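Local structure of fimbria adhesin protein (Klebsiella pneumoniae, 3U4K) at residues S25-S29 / G162-L166; W59-D63 / G132-T136; D63-V69 / S126-G132; S79-V83 / M115-D119; T146-L151 / D173-S179. The protein probably binds human collagen V as the receptor-binding, jelly-roll domain of a fimbrial adhesin, supporting attachment of the bacterium to host tissue. All coordinates share one frame; numbering follows the deposited sequence.

Contact 1 (S25-S29 / G162-L166)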
# COMPACT_ATOMS: atom_id res chain seq x y z
N SER A 25 20.90 -13.32 -15.00
CA SER A 25 21.11 -12.51 -13.81
C SER A 25 20.47 -11.13 -14.00
O SER A 25 20.72 -10.46 -15.00
CB SER A 25 22.60 -12.38 -13.47
OG SER A 25 23.27 -11.56 -14.41
N CYS A 26 19.63 -10.74 -13.05
CA CYS A 26 18.93 -9.46 -13.11
C CYS A 26 19.22 -8.60 -11.89
O CYS A 26 19.06 -9.05 -10.75
CB CYS A 26 17.42 -9.69 -13.27
SG CYS A 26 16.97 -10.66 -14.72
N TRP A 27 19.64 -7.37 -12.14
CA TRP A 27 20.00 -6.43 -11.09
C TRP A 27 19.06 -5.25 -11.09
O TRP A 27 18.18 -5.15 -11.93
CB TRP A 27 21.44 -5.97 -11.26
CG TRP A 27 21.74 -5.35 -12.60
CD1 TRP A 27 21.81 -3.99 -12.90
CD2 TRP A 27 22.01 -6.03 -13.87
NE1 TRP A 27 22.10 -3.80 -14.23
CE2 TRP A 27 22.24 -4.98 -14.87
CE3 TRP A 27 22.10 -7.37 -14.26
CZ2 TRP A 27 22.53 -5.27 -16.19
CZ3 TRP A 27 22.39 -7.65 -15.60
CH2 TRP A 27 22.60 -6.63 -16.54
N GLN A 28 19.25 -4.35 -10.13
CA GLN A 28 18.37 -3.19 -9.99
C GLN A 28 19.07 -1.94 -10.50
O GLN A 28 20.00 -1.44 -9.86
CB GLN A 28 17.93 -3.02 -8.54
CG GLN A 28 16.76 -2.09 -8.37
CD GLN A 28 16.37 -1.89 -6.92
OE1 GLN A 28 16.62 -2.76 -6.08
NE2 GLN A 28 15.74 -0.76 -6.62
N SER A 29 18.61 -1.43 -11.64
CA SER A 29 19.25 -0.29 -12.30
C SER A 29 19.05 1.04 -11.59
O SER A 29 19.92 1.91 -11.65
CB SER A 29 18.82 -0.19 -13.76
OG SER A 29 19.64 -1.01 -14.58
N GLY A 162 11.63 -10.01 -6.23
CA GLY A 162 12.63 -10.44 -5.25
C GLY A 162 13.44 -9.29 -4.69
O GLY A 162 14.34 -9.50 -3.88
N PHE A 163 13.15 -8.07 -5.14
CA PHE A 163 13.69 -6.85 -4.55
C PHE A 163 12.78 -5.66 -4.82
O PHE A 163 12.16 -5.57 -5.88
CB PHE A 163 15.13 -6.57 -5.02
CG PHE A 163 15.33 -6.65 -6.51
CD1 PHE A 163 15.04 -5.56 -7.32
CD2 PHE A 163 15.83 -7.81 -7.09
CE1 PHE A 163 15.24 -5.63 -8.69
CE2 PHE A 163 16.03 -7.89 -8.46
CZ PHE A 163 15.73 -6.80 -9.26
N THR A 164 12.71 -4.75 -3.86
CA THR A 164 11.76 -3.64 -3.91
C THR A 164 12.12 -2.60 -4.97
O THR A 164 13.22 -2.03 -4.94
CB THR A 164 11.61 -2.96 -2.53
OG1 THR A 164 11.28 -3.94 -1.53
CG2 THR A 164 10.51 -1.90 -2.55
N ILE A 165 11.20 -2.37 -5.89
CA ILE A 165 11.34 -1.29 -6.88
C ILE A 165 10.24 -0.25 -6.68
O ILE A 165 10.31 0.85 -7.22
CB ILE A 165 11.35 -1.82 -8.33
CG1 ILE A 165 10.06 -2.59 -8.65
CG2 ILE A 165 12.58 -2.68 -8.58
CD1 ILE A 165 9.70 -2.60 -10.12
N LEU A 166 9.22 -0.62 -5.90
CA LEU A 166 8.14 0.29 -5.54
C LEU A 166 7.80 0.12 -4.07
O LEU A 166 7.35 -0.94 -3.65
CB LEU A 166 6.91 0.06 -6.43
CG LEU A 166 5.66 0.91 -6.19
CD1 LEU A 166 5.95 2.40 -6.23
CD2 LEU A 166 4.59 0.54 -7.21
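Gln28 in strand 26-28 and Ile165 in the loop before strand 166-170 hold their CA atoms 7.9 Å apart, and the gap widens to 10.1 Å between Cys26 CA and Gly162 CA, so no backbone pairing joins the segments. Side chains span the distance. Phe163 has CG between its backbone N and carbonyl carbon (chi1 49°), which carries the ring toward strand 26-28. The Gln28 chain is extended and runs past it in the opposite sense, with the amide only 7° from parallel to the ring. Its OE1 lies 3.4 Å from Phe163 CD1, approaching obliquely, while Gln28 CB is 3.8 Å from Phe163 CE1. The far end of the ring reaches the backbone of strand 26-28, Phe163 CZ being 4.0 Å from Trp27 O. Gln28 NE2 is hydrogen-bonded to Asn30 O and also lies 3.3 Å from Thr164 O, with Ile165 CG2 close by. Cys26 is disulfide-bonded to Cys71, and Phe163 also rests on Val69, so both segments meet strand 67-71. With 202 Å² buried and no clear hydrogen bond across, this surface contact is mainly van der Waals, the Gln28 chain lying along the Phe163 ring, and the disulfide supplies the covalent link for strand 26-28.

Contact 2 (W59-D63 / G132-T136)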
# COMPACT_ATOMS: atom_id res chain seq x y z
N TRP A 59 -2.13 8.66 -4.98
CA TRP A 59 -0.94 9.25 -5.58
C TRP A 59 -0.73 8.71 -6.96
O TRP A 59 -0.98 7.52 -7.22
CB TRP A 59 0.28 8.96 -4.73
CG TRP A 59 0.15 9.43 -3.31
CD1 TRP A 59 0.65 10.60 -2.75
CD2 TRP A 59 -0.54 8.75 -2.21
NE1 TRP A 59 0.33 10.69 -1.42
CE2 TRP A 59 -0.39 9.61 -1.03
CE3 TRP A 59 -1.24 7.55 -2.08
CZ2 TRP A 59 -0.92 9.27 0.20
CZ3 TRP A 59 -1.78 7.22 -0.83
CH2 TRP A 59 -1.62 8.06 0.28
N THR A 60 -0.28 9.57 -7.87
CA THR A 60 0.02 9.15 -9.23
C THR A 60 1.53 9.13 -9.47
O THR A 60 2.28 9.91 -8.88
CB THR A 60 -0.67 10.05 -10.28
OG1 THR A 60 -0.12 11.37 -10.21
CG2 THR A 60 -2.18 10.10 -10.05
N MSE A 61 1.97 8.21 -10.33
CA MSE A 61 3.35 8.20 -10.81
C MSE A 61 3.30 8.37 -12.31
O MSE A 61 2.62 7.60 -12.99
CB MSE A 61 4.12 6.95 -10.41
CG MSE A 61 3.33 5.66 -10.62
SE MSE A 61 4.24 4.20 -9.66
CE MSE A 61 2.77 3.76 -8.41
N PRO A 62 4.00 9.38 -12.83
CA PRO A 62 4.01 9.64 -14.27
C PRO A 62 4.65 8.48 -15.04
O PRO A 62 5.55 7.82 -14.51
CB PRO A 62 4.86 10.91 -14.40
CG PRO A 62 5.72 10.92 -13.18
CD PRO A 62 4.87 10.32 -12.10
N ASP A 63 4.17 8.24 -16.26
CA ASP A 63 4.76 7.19 -17.09
C ASP A 63 6.19 7.57 -17.43
O ASP A 63 6.46 8.68 -17.90
CB ASP A 63 3.92 6.92 -18.34
CG ASP A 63 3.75 5.43 -18.61
OD1 ASP A 63 4.65 4.63 -18.25
OD2 ASP A 63 2.71 5.06 -19.20
N GLY A 132 3.26 3.88 -15.60
CA GLY A 132 2.53 5.00 -15.02
C GLY A 132 1.20 4.53 -14.47
O GLY A 132 0.43 3.85 -15.16
N SER A 133 0.95 4.85 -13.20
CA SER A 133 -0.24 4.36 -12.51
C SER A 133 -0.64 5.24 -11.33
O SER A 133 0.04 6.22 -11.00
CB SER A 133 -0.01 2.92 -12.03
OG SER A 133 1.17 2.82 -11.25
N THR A 134 -1.76 4.88 -10.71
CA THR A 134 -2.19 5.48 -9.45
C THR A 134 -2.00 4.48 -8.34
O THR A 134 -2.25 3.29 -8.52
CB THR A 134 -3.68 5.89 -9.48
OG1 THR A 134 -4.50 4.72 -9.65
CG2 THR A 134 -3.96 6.89 -10.61
N PHE A 135 -1.54 4.95 -7.18
CA PHE A 135 -1.53 4.12 -5.97
C PHE A 135 -2.58 4.66 -5.01
O PHE A 135 -2.64 5.87 -4.77
CB PHE A 135 -0.15 4.10 -5.32
CG PHE A 135 -0.01 3.04 -4.25
CD1 PHE A 135 0.43 1.76 -4.58
CD2 PHE A 135 -0.31 3.32 -2.92
CE1 PHE A 135 0.55 0.78 -3.60
CE2 PHE A 135 -0.18 2.35 -1.94
CZ PHE A 135 0.25 1.08 -2.28
N THR A 136 -3.41 3.77 -4.48
CA THR A 136 -4.54 4.18 -3.63
C THR A 136 -4.59 3.45 -2.28
O THR A 136 -4.65 2.22 -2.22
CB THR A 136 -5.89 4.03 -4.37
OG1 THR A 136 -5.89 4.86 -5.53
CG2 THR A 136 -7.06 4.43 -3.48
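Trp59 and Phe135 form an antiparallel hydrogen-bonded pair, as do Met61 and Ser133, and these four side chains share the sheet face that packs on strands 33-36 and 166-170. The indole of Trp59 meets its partner strand at the ring edge: Trp59 CE3 is 3.5 Å from Phe135 O, which lies near the indole plane, and the same CE3 atom also comes to the edge of the Phe135 ring, near its plane. The Met61 chain, a selenomethionine, is bent once, at chi3. Its CG sits between backbone N and carbonyl carbon (chi1 45°), 3.4 Å from Ser133 O, and the bend (118°) brings Met61 CE within 3.4 Å of Ser133 OG and 4.3 Å of Phe135 CB. That hydroxyl is hydrogen-bonded to Arg109 NE and Ala131 O. On the other face Thr60 and Thr134 share one rotamer, each with CG2 beside its own backbone N, and meet methyl to methyl, CG2 to CG2, at 3.7 Å. Beyond the strands, Gly132 N donates to Asp63 OD1 at 3.1 Å from well above the carboxylate plane (83° out of it). Backbone bonds thus carry the pairing, while the face of Met61 and Phe135 is largely apolar, the buried Ser133 hydroxyl being satisfied by Arg109 and Ala131.

Contact 3 (D63-V69 / S126-G132). Unlike the reference sequence in segment 126-132: Ala131 (reference Val).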
# COMPACT_ATOMS: atom_id res chain seq x y z
N ASP A 63 4.17 8.24 -16.26
CA ASP A 63 4.76 7.19 -17.09
C ASP A 63 6.19 7.57 -17.43
O ASP A 63 6.46 8.68 -17.90
CB ASP A 63 3.92 6.92 -18.34
CG ASP A 63 3.75 5.43 -18.61
OD1 ASP A 63 4.65 4.63 -18.25
OD2 ASP A 63 2.71 5.06 -19.20
N ASN A 64 7.11 6.65 -17.17
CA ASN A 64 8.52 7.00 -17.08
C ASN A 64 9.41 6.18 -18.00
O ASN A 64 9.08 5.05 -18.34
CB ASN A 64 8.98 6.82 -15.63
CG ASN A 64 9.79 8.00 -15.14
OD1 ASN A 64 10.87 7.82 -14.58
ND2 ASN A 64 9.27 9.20 -15.33
N ASN A 65 10.53 6.77 -18.39
CA ASN A 65 11.53 6.07 -19.19
C ASN A 65 12.57 5.33 -18.35
O ASN A 65 13.36 4.54 -18.88
CB ASN A 65 12.22 7.04 -20.16
CG ASN A 65 11.38 7.36 -21.38
OD1 ASN A 65 10.52 6.57 -21.79
ND2 ASN A 65 11.61 8.53 -21.97
N THR A 66 12.54 5.56 -17.04
CA THR A 66 13.51 5.00 -16.11
C THR A 66 13.38 3.48 -16.01
O THR A 66 12.27 2.94 -15.97
CB THR A 66 13.37 5.62 -14.70
OG1 THR A 66 13.25 7.04 -14.82
CG2 THR A 66 14.58 5.30 -13.83
N ILE A 67 14.53 2.80 -15.99
CA ILE A 67 14.61 1.35 -15.92
C ILE A 67 14.97 0.93 -14.49
O ILE A 67 16.02 1.32 -13.97
CB ILE A 67 15.66 0.76 -16.90
CG1 ILE A 67 15.70 1.53 -18.24
CG2 ILE A 67 15.46 -0.74 -17.09
CD1 ILE A 67 14.46 1.41 -19.10
N TYR A 68 14.10 0.15 -13.86
CA TYR A 68 14.31 -0.28 -12.48
C TYR A 68 14.95 -1.66 -12.41
O TYR A 68 15.72 -1.93 -11.49
CB TYR A 68 13.00 -0.25 -11.69
CG TYR A 68 12.36 1.13 -11.61
CD1 TYR A 68 12.65 1.99 -10.56
CD2 TYR A 68 11.49 1.56 -12.60
CE1 TYR A 68 12.08 3.26 -10.49
CE2 TYR A 68 10.91 2.82 -12.55
CZ TYR A 68 11.21 3.66 -11.49
OH TYR A 68 10.63 4.91 -11.45
N VAL A 69 14.63 -2.52 -13.36
CA VAL A 69 15.23 -3.86 -13.45
C VAL A 69 15.82 -4.11 -14.84
O VAL A 69 15.15 -3.86 -15.85
CB VAL A 69 14.23 -4.98 -13.09
CG1 VAL A 69 14.92 -6.33 -13.02
CG2 VAL A 69 13.54 -4.69 -11.77
N SER A 126 14.04 -7.88 -20.98
CA SER A 126 15.43 -7.71 -20.54
C SER A 126 15.61 -6.38 -19.82
O SER A 126 16.56 -6.21 -19.05
CB SER A 126 16.38 -7.82 -21.73
OG SER A 126 16.04 -6.88 -22.74
N SER A 127 14.71 -5.45 -20.09
CA SER A 127 14.61 -4.18 -19.37
C SER A 127 13.19 -4.03 -18.83
O SER A 127 12.22 -4.46 -19.47
CB SER A 127 14.95 -3.00 -20.27
OG SER A 127 16.35 -2.86 -20.43
N PHE A 128 13.07 -3.41 -17.66
CA PHE A 128 11.77 -3.27 -16.99
C PHE A 128 11.54 -1.87 -16.46
O PHE A 128 12.32 -1.37 -15.63
CB PHE A 128 11.63 -4.31 -15.87
CG PHE A 128 11.72 -5.73 -16.34
CD1 PHE A 128 10.58 -6.44 -16.67
CD2 PHE A 128 12.96 -6.37 -16.45
CE1 PHE A 128 10.65 -7.76 -17.10
CE2 PHE A 128 13.04 -7.68 -16.89
CZ PHE A 128 11.89 -8.38 -17.21
N ARG A 129 10.48 -1.24 -16.94
CA ARG A 129 10.04 0.06 -16.43
C ARG A 129 8.85 -0.12 -15.49
O ARG A 129 8.22 -1.18 -15.47
CB ARG A 129 9.61 0.98 -17.59
CG ARG A 129 10.71 1.36 -18.57
CD ARG A 129 10.21 2.34 -19.62
NE ARG A 129 9.17 1.79 -20.49
CZ ARG A 129 7.87 2.08 -20.43
NH1 ARG A 129 7.41 2.95 -19.53
NH2 ARG A 129 7.03 1.52 -21.28
N LEU A 130 8.57 0.93 -14.71
CA LEU A 130 7.33 1.00 -13.94
C LEU A 130 6.28 1.74 -14.75
O LEU A 130 6.49 2.88 -15.16
CB LEU A 130 7.53 1.68 -12.59
CG LEU A 130 7.92 0.77 -11.42
CD1 LEU A 130 8.26 1.62 -10.20
CD2 LEU A 130 6.80 -0.22 -11.09
N ALA A 131 5.16 1.05 -14.99
CA ALA A 131 4.06 1.60 -15.77
C ALA A 131 3.37 2.71 -14.98
O ALA A 131 2.97 2.50 -13.84
CB ALA A 131 3.06 0.50 -16.11
N GLY A 132 3.26 3.88 -15.60
CA GLY A 132 2.53 5.00 -15.02
C GLY A 132 1.20 4.53 -14.47
O GLY A 132 0.43 3.85 -15.16
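A classic beta bulge, with Tyr68 and Val69 both opposite Phe128, joins strands 67-71 and 128-129 of a three-stranded antiparallel sheet. Phe128 O accepts from Tyr68 N at 2.9 Å and, weakly, from Val69 N at 3.4 Å; in return Phe128 N donates to Val69 O at 2.8 Å. There Val69 CB packs 3.9 Å from Phe128 CD2, and both side chains also touch Leu77. At the bulge the Tyr68 ring lies against Leu130, whose chain crosses it at about a right angle. Leu130 CD1 stands over one face of the phenol ring, 3.9 Å from the Tyr68 centroid and 16° off the normal, a CH-pi contact bordered by Tyr33. Toward the loop, Arg129 bends at chi3 (-65°), its CG passing close to Thr66 O. Arg129 NH1 then donates to Asn64 O at 2.9 Å and reaches Asp63 OD1 at 3.5 Å in a long, weak salt bridge at the guanidinium edge, the two planes 44° apart. The chemistry therefore divides: largely buried packing of Tyr68, Val69 and Leu130, with Phe128 partly exposed, and an exposed arginine that links the 63-66 loop mainly through a peptide carbonyl, the carboxylate probably adding attraction.

Contact 4 (S79-V83 / M115-D119)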
# COMPACT_ATOMS: atom_id res chain seq x y z
N SER A 79 7.01 -10.54 -10.27
CA SER A 79 7.05 -9.47 -9.28
C SER A 79 5.92 -9.61 -8.27
O SER A 79 4.75 -9.69 -8.64
CB SER A 79 6.97 -8.09 -9.95
OG SER A 79 8.25 -7.67 -10.39
N ASP A 80 6.28 -9.61 -6.99
CA ASP A 80 5.31 -9.76 -5.90
C ASP A 80 4.92 -8.42 -5.27
O ASP A 80 5.78 -7.59 -4.99
CB ASP A 80 5.86 -10.70 -4.82
CG ASP A 80 6.08 -12.12 -5.33
OD1 ASP A 80 6.98 -12.80 -4.80
OD2 ASP A 80 5.36 -12.55 -6.25
N ALA A 81 3.62 -8.24 -5.07
CA ALA A 81 3.09 -7.10 -4.33
C ALA A 81 2.88 -7.53 -2.88
O ALA A 81 2.02 -8.36 -2.59
CB ALA A 81 1.79 -6.62 -4.94
N LYS A 82 3.68 -6.95 -1.98
CA LYS A 82 3.73 -7.38 -0.59
C LYS A 82 3.36 -6.29 0.40
O LYS A 82 3.77 -5.13 0.26
CB LYS A 82 5.12 -7.93 -0.24
CG LYS A 82 5.37 -9.35 -0.70
CD LYS A 82 6.76 -9.81 -0.29
CE LYS A 82 7.04 -11.22 -0.81
NZ LYS A 82 8.46 -11.60 -0.60
N VAL A 83 2.57 -6.67 1.41
CA VAL A 83 2.35 -5.84 2.58
C VAL A 83 3.33 -6.32 3.64
O VAL A 83 3.29 -7.49 4.04
CB VAL A 83 0.90 -5.94 3.09
CG1 VAL A 83 0.72 -5.08 4.33
CG2 VAL A 83 -0.08 -5.53 2.01
N MSE A 115 -3.64 -4.04 -9.58
CA MSE A 115 -3.78 -5.07 -8.55
C MSE A 115 -4.08 -4.51 -7.17
O MSE A 115 -3.67 -3.40 -6.83
CB MSE A 115 -2.54 -5.97 -8.52
CG MSE A 115 -1.35 -5.35 -7.79
SE MSE A 115 0.35 -6.03 -8.52
CE MSE A 115 1.05 -4.29 -9.14
N ILE A 116 -4.81 -5.30 -6.39
CA ILE A 116 -5.04 -5.03 -4.97
C ILE A 116 -4.09 -5.92 -4.17
O ILE A 116 -4.05 -7.14 -4.38
CB ILE A 116 -6.51 -5.27 -4.57
CG1 ILE A 116 -7.44 -4.37 -5.39
CG2 ILE A 116 -6.71 -5.03 -3.08
CD1 ILE A 116 -8.85 -4.88 -5.55
N TYR A 117 -3.32 -5.31 -3.28
CA TYR A 117 -2.33 -6.01 -2.47
C TYR A 117 -3.01 -6.97 -1.48
O TYR A 117 -4.01 -6.60 -0.87
CB TYR A 117 -1.48 -5.01 -1.70
CG TYR A 117 -0.42 -4.27 -2.49
CD1 TYR A 117 0.92 -4.39 -2.16
CD2 TYR A 117 -0.77 -3.44 -3.56
CE1 TYR A 117 1.90 -3.72 -2.88
CE2 TYR A 117 0.21 -2.77 -4.28
CZ TYR A 117 1.54 -2.90 -3.93
OH TYR A 117 2.52 -2.24 -4.63
N PRO A 118 -2.46 -8.19 -1.32
CA PRO A 118 -1.30 -8.72 -2.03
C PRO A 118 -1.65 -9.38 -3.37
O PRO A 118 -2.79 -9.82 -3.58
CB PRO A 118 -0.75 -9.77 -1.05
CG PRO A 118 -1.96 -10.26 -0.34
CD PRO A 118 -2.95 -9.13 -0.29
N ASP A 119 -0.66 -9.44 -4.26
CA ASP A 119 -0.79 -10.08 -5.56
C ASP A 119 0.61 -10.30 -6.16
O ASP A 119 1.62 -9.98 -5.53
CB ASP A 119 -1.64 -9.22 -6.51
CG ASP A 119 -2.43 -10.06 -7.51
OD1 ASP A 119 -2.35 -11.31 -7.45
OD2 ASP A 119 -3.14 -9.47 -8.35
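Met115, a selenomethionine, opens the approach to Ala81: with CG between its backbone N and carbonyl carbon (chi1 79°) and a bend at chi3, it places SE 3.9 Å from Ala81 CB. After Ile116, which points away, Tyr117 makes the main side-chain contact. Its ring is laid over the same methyl, so that Ala81 CB is 3.7 Å from the Tyr117 centroid and 17° off the ring normal, a CH-pi contact over one face. Nearer the backbone, Tyr117 CB meets Val83 CG2 at 4.0 Å. A cis peptide precedes Pro118, whose CA lies 3.4 Å from Ala81 O. Asp119 completes the path by pairing antiparallel with Ala81. Ala81 N donates to Asp119 O at 2.7 Å, tilted 30° from the carbonyl plane, whereas the return bond from Asp119 N to Ala81 O is weak at 3.3 Å. The Ala81 methyl thus touches both Met115 and Tyr117, and its backbone is joined to Asp119. The segment passes between two sheets: Met115 and Tyr117 bond through their backbones to strand 103-111, Asp119 begins the edge strand 119-125 beside 74-83, and on the far side of 74-83 lies strand 154-160, whose Tyr159 touches Met115 and Tyr117.

Contact 5 (T146-L151 / D173-S179)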
# COMPACT_ATOMS: atom_id res chain seq x y z
N THR A 146 -15.05 1.90 16.75
CA THR A 146 -13.71 2.27 16.28
C THR A 146 -12.90 3.01 17.34
O THR A 146 -13.42 3.88 18.03
CB THR A 146 -13.77 3.13 15.01
OG1 THR A 146 -14.61 4.28 15.23
CG2 THR A 146 -14.32 2.34 13.83
N GLY A 147 -11.62 2.66 17.45
CA GLY A 147 -10.72 3.30 18.40
C GLY A 147 -10.00 4.50 17.80
O GLY A 147 -10.32 4.93 16.70
N SER A 148 -9.04 5.03 18.54
CA SER A 148 -8.24 6.16 18.08
C SER A 148 -6.76 5.82 18.11
O SER A 148 -6.36 4.79 18.66
CB SER A 148 -8.51 7.41 18.93
OG SER A 148 -9.76 7.99 18.60
N GLY A 149 -5.93 6.68 17.51
CA GLY A 149 -4.49 6.49 17.50
C GLY A 149 -3.78 6.98 16.25
O GLY A 149 -4.43 7.41 15.29
N THR A 150 -2.45 6.93 16.28
CA THR A 150 -1.61 7.31 15.15
C THR A 150 -0.89 6.06 14.65
O THR A 150 -0.38 5.27 15.44
CB THR A 150 -0.58 8.38 15.55
OG1 THR A 150 -1.25 9.46 16.22
CG2 THR A 150 0.14 8.93 14.32
N LEU A 151 -0.85 5.89 13.33
CA LEU A 151 -0.22 4.73 12.72
C LEU A 151 1.29 4.76 12.84
O LEU A 151 1.90 5.83 12.83
CB LEU A 151 -0.64 4.59 11.25
CG LEU A 151 -2.11 4.24 11.02
CD1 LEU A 151 -2.48 4.42 9.57
CD2 LEU A 151 -2.40 2.82 11.48
N ASP A 173 3.51 10.68 12.69
CA ASP A 173 2.32 11.55 12.66
C ASP A 173 1.89 11.95 11.25
O ASP A 173 1.69 13.13 10.95
CB ASP A 173 2.52 12.80 13.54
CG ASP A 173 2.78 12.46 15.01
OD1 ASP A 173 2.39 11.37 15.46
OD2 ASP A 173 3.38 13.31 15.70
N ALA A 174 1.76 10.95 10.38
CA ALA A 174 1.33 11.18 9.01
C ALA A 174 -0.13 10.78 8.81
O ALA A 174 -0.83 11.33 7.96
CB ALA A 174 2.23 10.44 8.03
N ILE A 175 -0.59 9.80 9.60
CA ILE A 175 -2.00 9.44 9.66
C ILE A 175 -2.47 9.30 11.11
O ILE A 175 -2.04 8.38 11.83
CB ILE A 175 -2.32 8.14 8.88
CG1 ILE A 175 -1.88 8.25 7.42
CG2 ILE A 175 -3.82 7.84 8.96
CD1 ILE A 175 -2.06 6.98 6.61
N THR A 176 -3.34 10.21 11.53
CA THR A 176 -3.96 10.13 12.86
C THR A 176 -5.46 9.90 12.72
O THR A 176 -6.16 10.67 12.06
CB THR A 176 -3.71 11.42 13.68
OG1 THR A 176 -2.37 11.88 13.46
CG2 THR A 176 -3.91 11.15 15.17
N ILE A 177 -5.94 8.82 13.33
CA ILE A 177 -7.36 8.47 13.31
C ILE A 177 -7.99 8.77 14.66
O ILE A 177 -7.59 8.20 15.68
CB ILE A 177 -7.59 6.98 12.96
CG1 ILE A 177 -6.90 6.62 11.64
CG2 ILE A 177 -9.07 6.65 12.93
CD1 ILE A 177 -7.34 7.43 10.44
N VAL A 178 -8.97 9.67 14.66
CA VAL A 178 -9.64 10.10 15.88
C VAL A 178 -11.15 9.86 15.77
O VAL A 178 -11.86 10.64 15.14
CB VAL A 178 -9.35 11.59 16.21
CG1 VAL A 178 -10.11 12.03 17.45
CG2 VAL A 178 -7.86 11.82 16.39
N SER A 179 -11.62 8.77 16.36
CA SER A 179 -13.05 8.52 16.46
C SER A 179 -13.53 8.90 17.86
O SER A 179 -13.01 8.38 18.85
CB SER A 179 -13.38 7.05 16.14
OG SER A 179 -12.53 6.17 16.86
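Segments 146-151 and 173-179 run antiparallel, their end-to-end directions 179° apart, with Gly149 opposite Ile177 as a hydrogen-bonded pair and Thr150 opposite Thr176 as a non-hydrogen-bonded one. Gly149 N donates to Ile177 O at 2.9 Å and Ile177 N returns a bond to Gly149 O at 2.8 Å; one step on, Leu151 N donates to Ile175 O at 3.1 Å. At the backbone angles of Gly149 (phi 147°) a CB would be jammed against Ser148 O, which by itself favours glycine. Thr150 uses both branches: its OG1 lies 3.3 Å from Thr176 CG2, hydroxyl against methyl, and its CG2 lies 3.5 Å from Asp173 OD1, near the carbonyl of Ile175. Toward the interior, Leu151 CD1 meets Ile175 CG2 at 3.7 Å, and Leu170 adjoins both residues. At the other end buried Ser179 keeps OG between backbone N and carbonyl carbon (chi1 49°), turned to the backbone of 146-147. Ser179 OG lies close to both Thr146 O and Gly147 O; its single proton can serve either acceptor, and which one is not settled. Ser179 N donates in turn to Ser148 OG, a weak bond of 3.0 Å. Leu151 and Ile175 pack on the interior side while Thr150 and Thr176, with Asp173 nearby, lie toward the outer face; the Ser179 hydroxyl probably bonds to one carbonyl, which would extend the pairing past the strand.

How the contacts relate
The contacts are spread along an elongated all-beta domain. Contacts 1 and 3, with centres 11 Å apart, share the three-stranded sheet 26-28/67-71/128-129 at one end; contact 5 lies on the opposite side of the chain's centre, its centre 34 Å from that of contact 1 and 35 Å from that of contact 3. Contact 2 continues directly from contact 3 through Asp63 and Gly132 into the six-stranded sheet, which contact 4 also reaches; there Phe135 CE1 and Tyr117 CE2 pack at 3.6 Å. Along the chain, contact 4 nests inside contact 3, 3 inside 2, and 2 inside 1, while contact 5 crosses contact 1. This long-range nesting is consistent with the jelly-roll topology of the receptor-binding domain.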